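PDB 3OKP: GDP-mannose-dependent alpha-(1-6)-phosphatidylinositol monomannoside mannosyltransferase from Corynebacterium glutamicum, which is a mannosyltransferase of the GT-B fold, an enzyme built of two Rossmann-like domains. Local coordinates for residues A[90-95]-A[111-116]; A[269-274]-A[300-305]. All coordinates share one frame; numbering follows the deposited sequence.

Interaction 1 (A[90-95]-A[111-116]); sequences VWFGAA and SKVIAS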
# COMPACT_ATOMS: atom_id res chain seq x y z
N VAL A 90 -15.44 10.76 13.98
CA VAL A 90 -14.74 9.62 14.57
C VAL A 90 -14.30 8.69 13.44
O VAL A 90 -15.13 8.17 12.69
CB VAL A 90 -15.61 8.87 15.61
CG1 VAL A 90 -14.90 7.61 16.11
CG2 VAL A 90 -15.92 9.79 16.78
N TRP A 91 -12.99 8.52 13.32
CA TRP A 91 -12.40 7.73 12.25
C TRP A 91 -11.73 6.48 12.81
O TRP A 91 -10.70 6.57 13.48
CB TRP A 91 -11.42 8.58 11.44
CG TRP A 91 -10.72 7.89 10.29
CD1 TRP A 91 -11.14 6.76 9.63
CD2 TRP A 91 -9.51 8.31 9.65
NE1 TRP A 91 -10.25 6.45 8.63
CE2 TRP A 91 -9.25 7.38 8.61
CE3 TRP A 91 -8.62 9.38 9.84
CZ2 TRP A 91 -8.13 7.48 7.78
CZ3 TRP A 91 -7.51 9.48 9.01
CH2 TRP A 91 -7.27 8.54 7.99
N PHE A 92 -12.34 5.33 12.56
CA PHE A 92 -11.72 4.05 12.90
C PHE A 92 -10.74 3.68 11.79
O PHE A 92 -11.14 3.37 10.66
CB PHE A 92 -12.79 2.96 13.08
CG PHE A 92 -13.74 3.23 14.21
CD1 PHE A 92 -13.40 2.92 15.53
CD2 PHE A 92 -14.99 3.81 13.96
CE1 PHE A 92 -14.28 3.18 16.58
CE2 PHE A 92 -15.87 4.07 15.00
CZ PHE A 92 -15.52 3.76 16.31
N GLY A 93 -9.45 3.75 12.12
CA GLY A 93 -8.37 3.52 11.16
C GLY A 93 -8.44 2.17 10.48
O GLY A 93 -8.00 2.02 9.33
N ALA A 94 -8.97 1.19 11.20
CA ALA A 94 -9.27 -0.13 10.65
C ALA A 94 -10.67 -0.50 11.11
O ALA A 94 -10.99 -0.40 12.30
CB ALA A 94 -8.25 -1.15 11.12
N ALA A 95 -11.52 -0.90 10.16
CA ALA A 95 -12.94 -1.13 10.42
C ALA A 95 -13.20 -2.29 11.38
O ALA A 95 -13.85 -2.11 12.41
CB ALA A 95 -13.69 -1.33 9.11
N SER A 111 -20.96 13.61 14.82
CA SER A 111 -21.90 13.83 13.72
C SER A 111 -21.54 13.04 12.46
O SER A 111 -22.34 12.96 11.52
CB SER A 111 -22.00 15.32 13.41
OG SER A 111 -20.72 15.88 13.16
N LYS A 112 -20.35 12.44 12.45
CA LYS A 112 -19.90 11.60 11.35
C LYS A 112 -18.97 10.50 11.84
O LYS A 112 -18.02 10.76 12.58
CB LYS A 112 -19.19 12.44 10.27
CG LYS A 112 -18.91 11.67 8.98
CD LYS A 112 -18.09 12.49 8.00
CE LYS A 112 -18.84 13.72 7.51
NZ LYS A 112 -18.13 14.39 6.39
N VAL A 113 -19.25 9.27 11.41
CA VAL A 113 -18.39 8.13 11.70
C VAL A 113 -17.79 7.59 10.40
O VAL A 113 -18.52 7.29 9.45
CB VAL A 113 -19.13 7.00 12.46
CG1 VAL A 113 -18.21 5.79 12.66
CG2 VAL A 113 -19.63 7.50 13.81
N ILE A 114 -16.47 7.50 10.37
CA ILE A 114 -15.74 6.96 9.23
C ILE A 114 -14.99 5.71 9.68
O ILE A 114 -14.46 5.66 10.79
CB ILE A 114 -14.72 8.00 8.66
CG1 ILE A 114 -15.38 9.36 8.40
CG2 ILE A 114 -14.07 7.49 7.37
CD1 ILE A 114 -15.17 10.37 9.51
N ALA A 115 -14.97 4.69 8.81
CA ALA A 115 -14.14 3.51 9.03
C ALA A 115 -13.39 3.13 7.75
O ALA A 115 -13.98 3.11 6.67
CB ALA A 115 -14.98 2.34 9.54
N SER A 116 -12.10 2.85 7.88
CA SER A 116 -11.26 2.48 6.74
C SER A 116 -11.05 0.97 6.66
O SER A 116 -10.65 0.34 7.64
CB SER A 116 -9.91 3.20 6.78
OG SER A 116 -10.06 4.59 6.54
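Strands 89-92 and 112-116 are the two parallel strands of a beta-alpha-beta unit, with Val-90, Trp-91 and Phe-92 paired to Val-113, Ile-114 and Ala-115. Four backbone bonds join them. Val-90 N donates to Lys-112 O and Val-90 O accepts from Ile-114 N. Phe-92 N donates to Ile-114 O, and Phe-92 O accepts from Ser-116 N. The pairing outlasts the first strand: Ala-95 N reaches Ser-116 O at 2.9 Å, with its donor lying above the carbonyl plane and a bent N-H...O angle of 132°.

A side-chain bond is added on the Trp-91 and Ile-114 face. The indole N-H of Trp-91 points at the hydroxyl of Ser-116, with NE1 to OG 2.8 Å. OG lies nearly in the ring plane, a bond that helps set the turn of the indole. The same hydroxyl also bonds Thr-145 OG1 on the next strand, which gives this buried oxygen a second partner. Ile-114 CG2 lies 3.8 Å from Trp-91 CD1.

On the face of Val-90 and Phe-92, Val-113 CG1 meets the edge of the Phe-92 ring at CE2, 3.7 Å away. Further along, the methyls of Ala-95 and Ala-115 touch, CB to CB 3.9 Å.

The pair lies inside the parallel sheet of the Rossmann-like N-terminal half, between strands 7-11 and 143-146. Helix 102-107, the crossover of the unit, covers Val-90, Phe-92 and Val-113. Helix 365-377, from the C-terminal end of the chain, covers Trp-91 and Ile-114. Lys-112 NZ bonds Ile-375 O in that helix and Ser-378 O just beyond it.

Interaction 2 (A[269-274]-A[300-305]); sequences TLAAAD and QACGVP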
# COMPACT_ATOMS: atom_id res chain seq x y z
N THR A 269 18.13 2.00 -6.40
CA THR A 269 18.11 0.81 -7.24
C THR A 269 16.87 0.80 -8.15
O THR A 269 16.98 0.54 -9.35
CB THR A 269 18.18 -0.47 -6.38
OG1 THR A 269 19.36 -0.42 -5.55
CG2 THR A 269 18.23 -1.73 -7.24
N LEU A 270 15.71 1.08 -7.56
CA LEU A 270 14.46 1.16 -8.31
C LEU A 270 14.55 2.19 -9.43
O LEU A 270 14.27 1.88 -10.59
CB LEU A 270 13.29 1.47 -7.36
CG LEU A 270 11.88 1.73 -7.92
CD1 LEU A 270 11.40 0.60 -8.82
CD2 LEU A 270 10.89 1.96 -6.79
N ALA A 271 14.98 3.41 -9.09
CA ALA A 271 15.06 4.51 -10.05
C ALA A 271 16.07 4.28 -11.18
O ALA A 271 15.95 4.88 -12.25
CB ALA A 271 15.36 5.82 -9.31
N ALA A 272 17.05 3.42 -10.93
CA ALA A 272 18.10 3.12 -11.91
C ALA A 272 17.72 1.99 -12.88
O ALA A 272 18.40 1.76 -13.88
CB ALA A 272 19.42 2.81 -11.21
N ALA A 273 16.63 1.29 -12.58
CA ALA A 273 16.16 0.16 -13.40
C ALA A 273 15.53 0.61 -14.71
O ALA A 273 15.00 1.72 -14.82
CB ALA A 273 15.19 -0.70 -12.61
N ASP A 274 15.57 -0.27 -15.71
CA ASP A 274 14.91 -0.03 -16.98
C ASP A 274 13.42 -0.39 -16.91
O ASP A 274 12.58 0.29 -17.50
CB ASP A 274 15.60 -0.83 -18.10
CG ASP A 274 17.03 -0.36 -18.34
OD1 ASP A 274 17.21 0.79 -18.78
OD2 ASP A 274 17.97 -1.16 -18.10
N GLN A 300 6.36 3.94 -10.69
CA GLN A 300 5.87 5.03 -11.54
C GLN A 300 6.35 6.39 -11.04
O GLN A 300 6.71 7.25 -11.84
CB GLN A 300 4.34 4.99 -11.62
CG GLN A 300 3.81 3.85 -12.48
CD GLN A 300 2.31 3.73 -12.42
OE1 GLN A 300 1.61 4.23 -13.30
NE2 GLN A 300 1.79 3.08 -11.38
N ALA A 301 6.36 6.56 -9.72
CA ALA A 301 6.89 7.77 -9.09
C ALA A 301 8.39 7.98 -9.39
O ALA A 301 8.86 9.12 -9.43
CB ALA A 301 6.64 7.75 -7.60
N CYS A 302 9.12 6.89 -9.58
CA CYS A 302 10.54 6.94 -9.96
C CYS A 302 10.75 7.03 -11.48
O CYS A 302 11.89 7.01 -11.96
CB CYS A 302 11.29 5.74 -9.39
SG CYS A 302 11.52 5.79 -7.59
N GLY A 303 9.65 7.14 -12.23
CA GLY A 303 9.70 7.27 -13.69
C GLY A 303 10.14 6.00 -14.40
O GLY A 303 10.83 6.06 -15.42
N VAL A 304 9.73 4.85 -13.86
CA VAL A 304 10.13 3.55 -14.39
C VAL A 304 8.89 2.81 -14.93
O VAL A 304 7.88 2.72 -14.23
CB VAL A 304 10.83 2.69 -13.30
CG1 VAL A 304 11.28 1.33 -13.85
CG2 VAL A 304 12.02 3.44 -12.70
N PRO A 305 8.97 2.30 -16.18
CA PRO A 305 7.88 1.51 -16.78
C PRO A 305 7.50 0.31 -15.91
O PRO A 305 8.38 -0.33 -15.33
CB PRO A 305 8.49 1.01 -18.10
CG PRO A 305 9.55 1.99 -18.43
CD PRO A 305 10.10 2.46 -17.11
O HOH W 1 14.41 7.00 -12.63
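Val-304 lies at the centre of this contact, its CB directed at 269-274, and sets both methyls against backbone oxygens. With CG1 anti to the backbone N (chi1 -179°), the two methyls divide between the oxygens. CG2 lies 3.5 Å from Leu-270 O, which also accepts the N-H of Ala-273. CG1 sits beside Ala-273 O and Asp-274 O. Next to this, Cys-302 CB packs 4.0 Å from Ala-271 CA, and Cys-302 SG meets Leu-270 CD2 at 4.0 Å. Pro-305 CD comes 3.3 Å from Asp-274 O.

One water bridges the two segments. It donates to Ala-271 O and to Cys-302 O, each 2.6 Å away.

Gly-303 ends helix 294-301 in a Schellman motif with positive phi, and the chain then turns to bring Val-304 inward. Asp-274 is held by a salt bridge from OD2 to Arg-189 and by a bond from Val-200 N. The side chain of Leu-270 is about 7 Å from the bound guanosine-5'-diphosphate-alpha-D-mannose.

Both segments are helix-to-strand turns that lead into the adjacent parallel strands 275-278 and 306-308, as in the Rossmann-like C-terminal half of a GT-B enzyme.

In the fold
The two contacts lie in different halves of the GT-B fold, with centres about 35 Å apart and on opposite sides of the centre of the chain. They share no helix or strand. Both are buried, yet their chemistry differs. Interaction 1 joins two neighbouring strands within a sheet, so regular backbone bonds carry it and one indole-hydroxyl bond is added. Interaction 2 lies at the turns where two helices give way to strands. There the segments meet through methyl groups, a thiol and carbonyl oxygens, with a bridging water as the polar link. Interaction 2 is in the half that holds guanosine-5'-diphosphate-alpha-D-mannose.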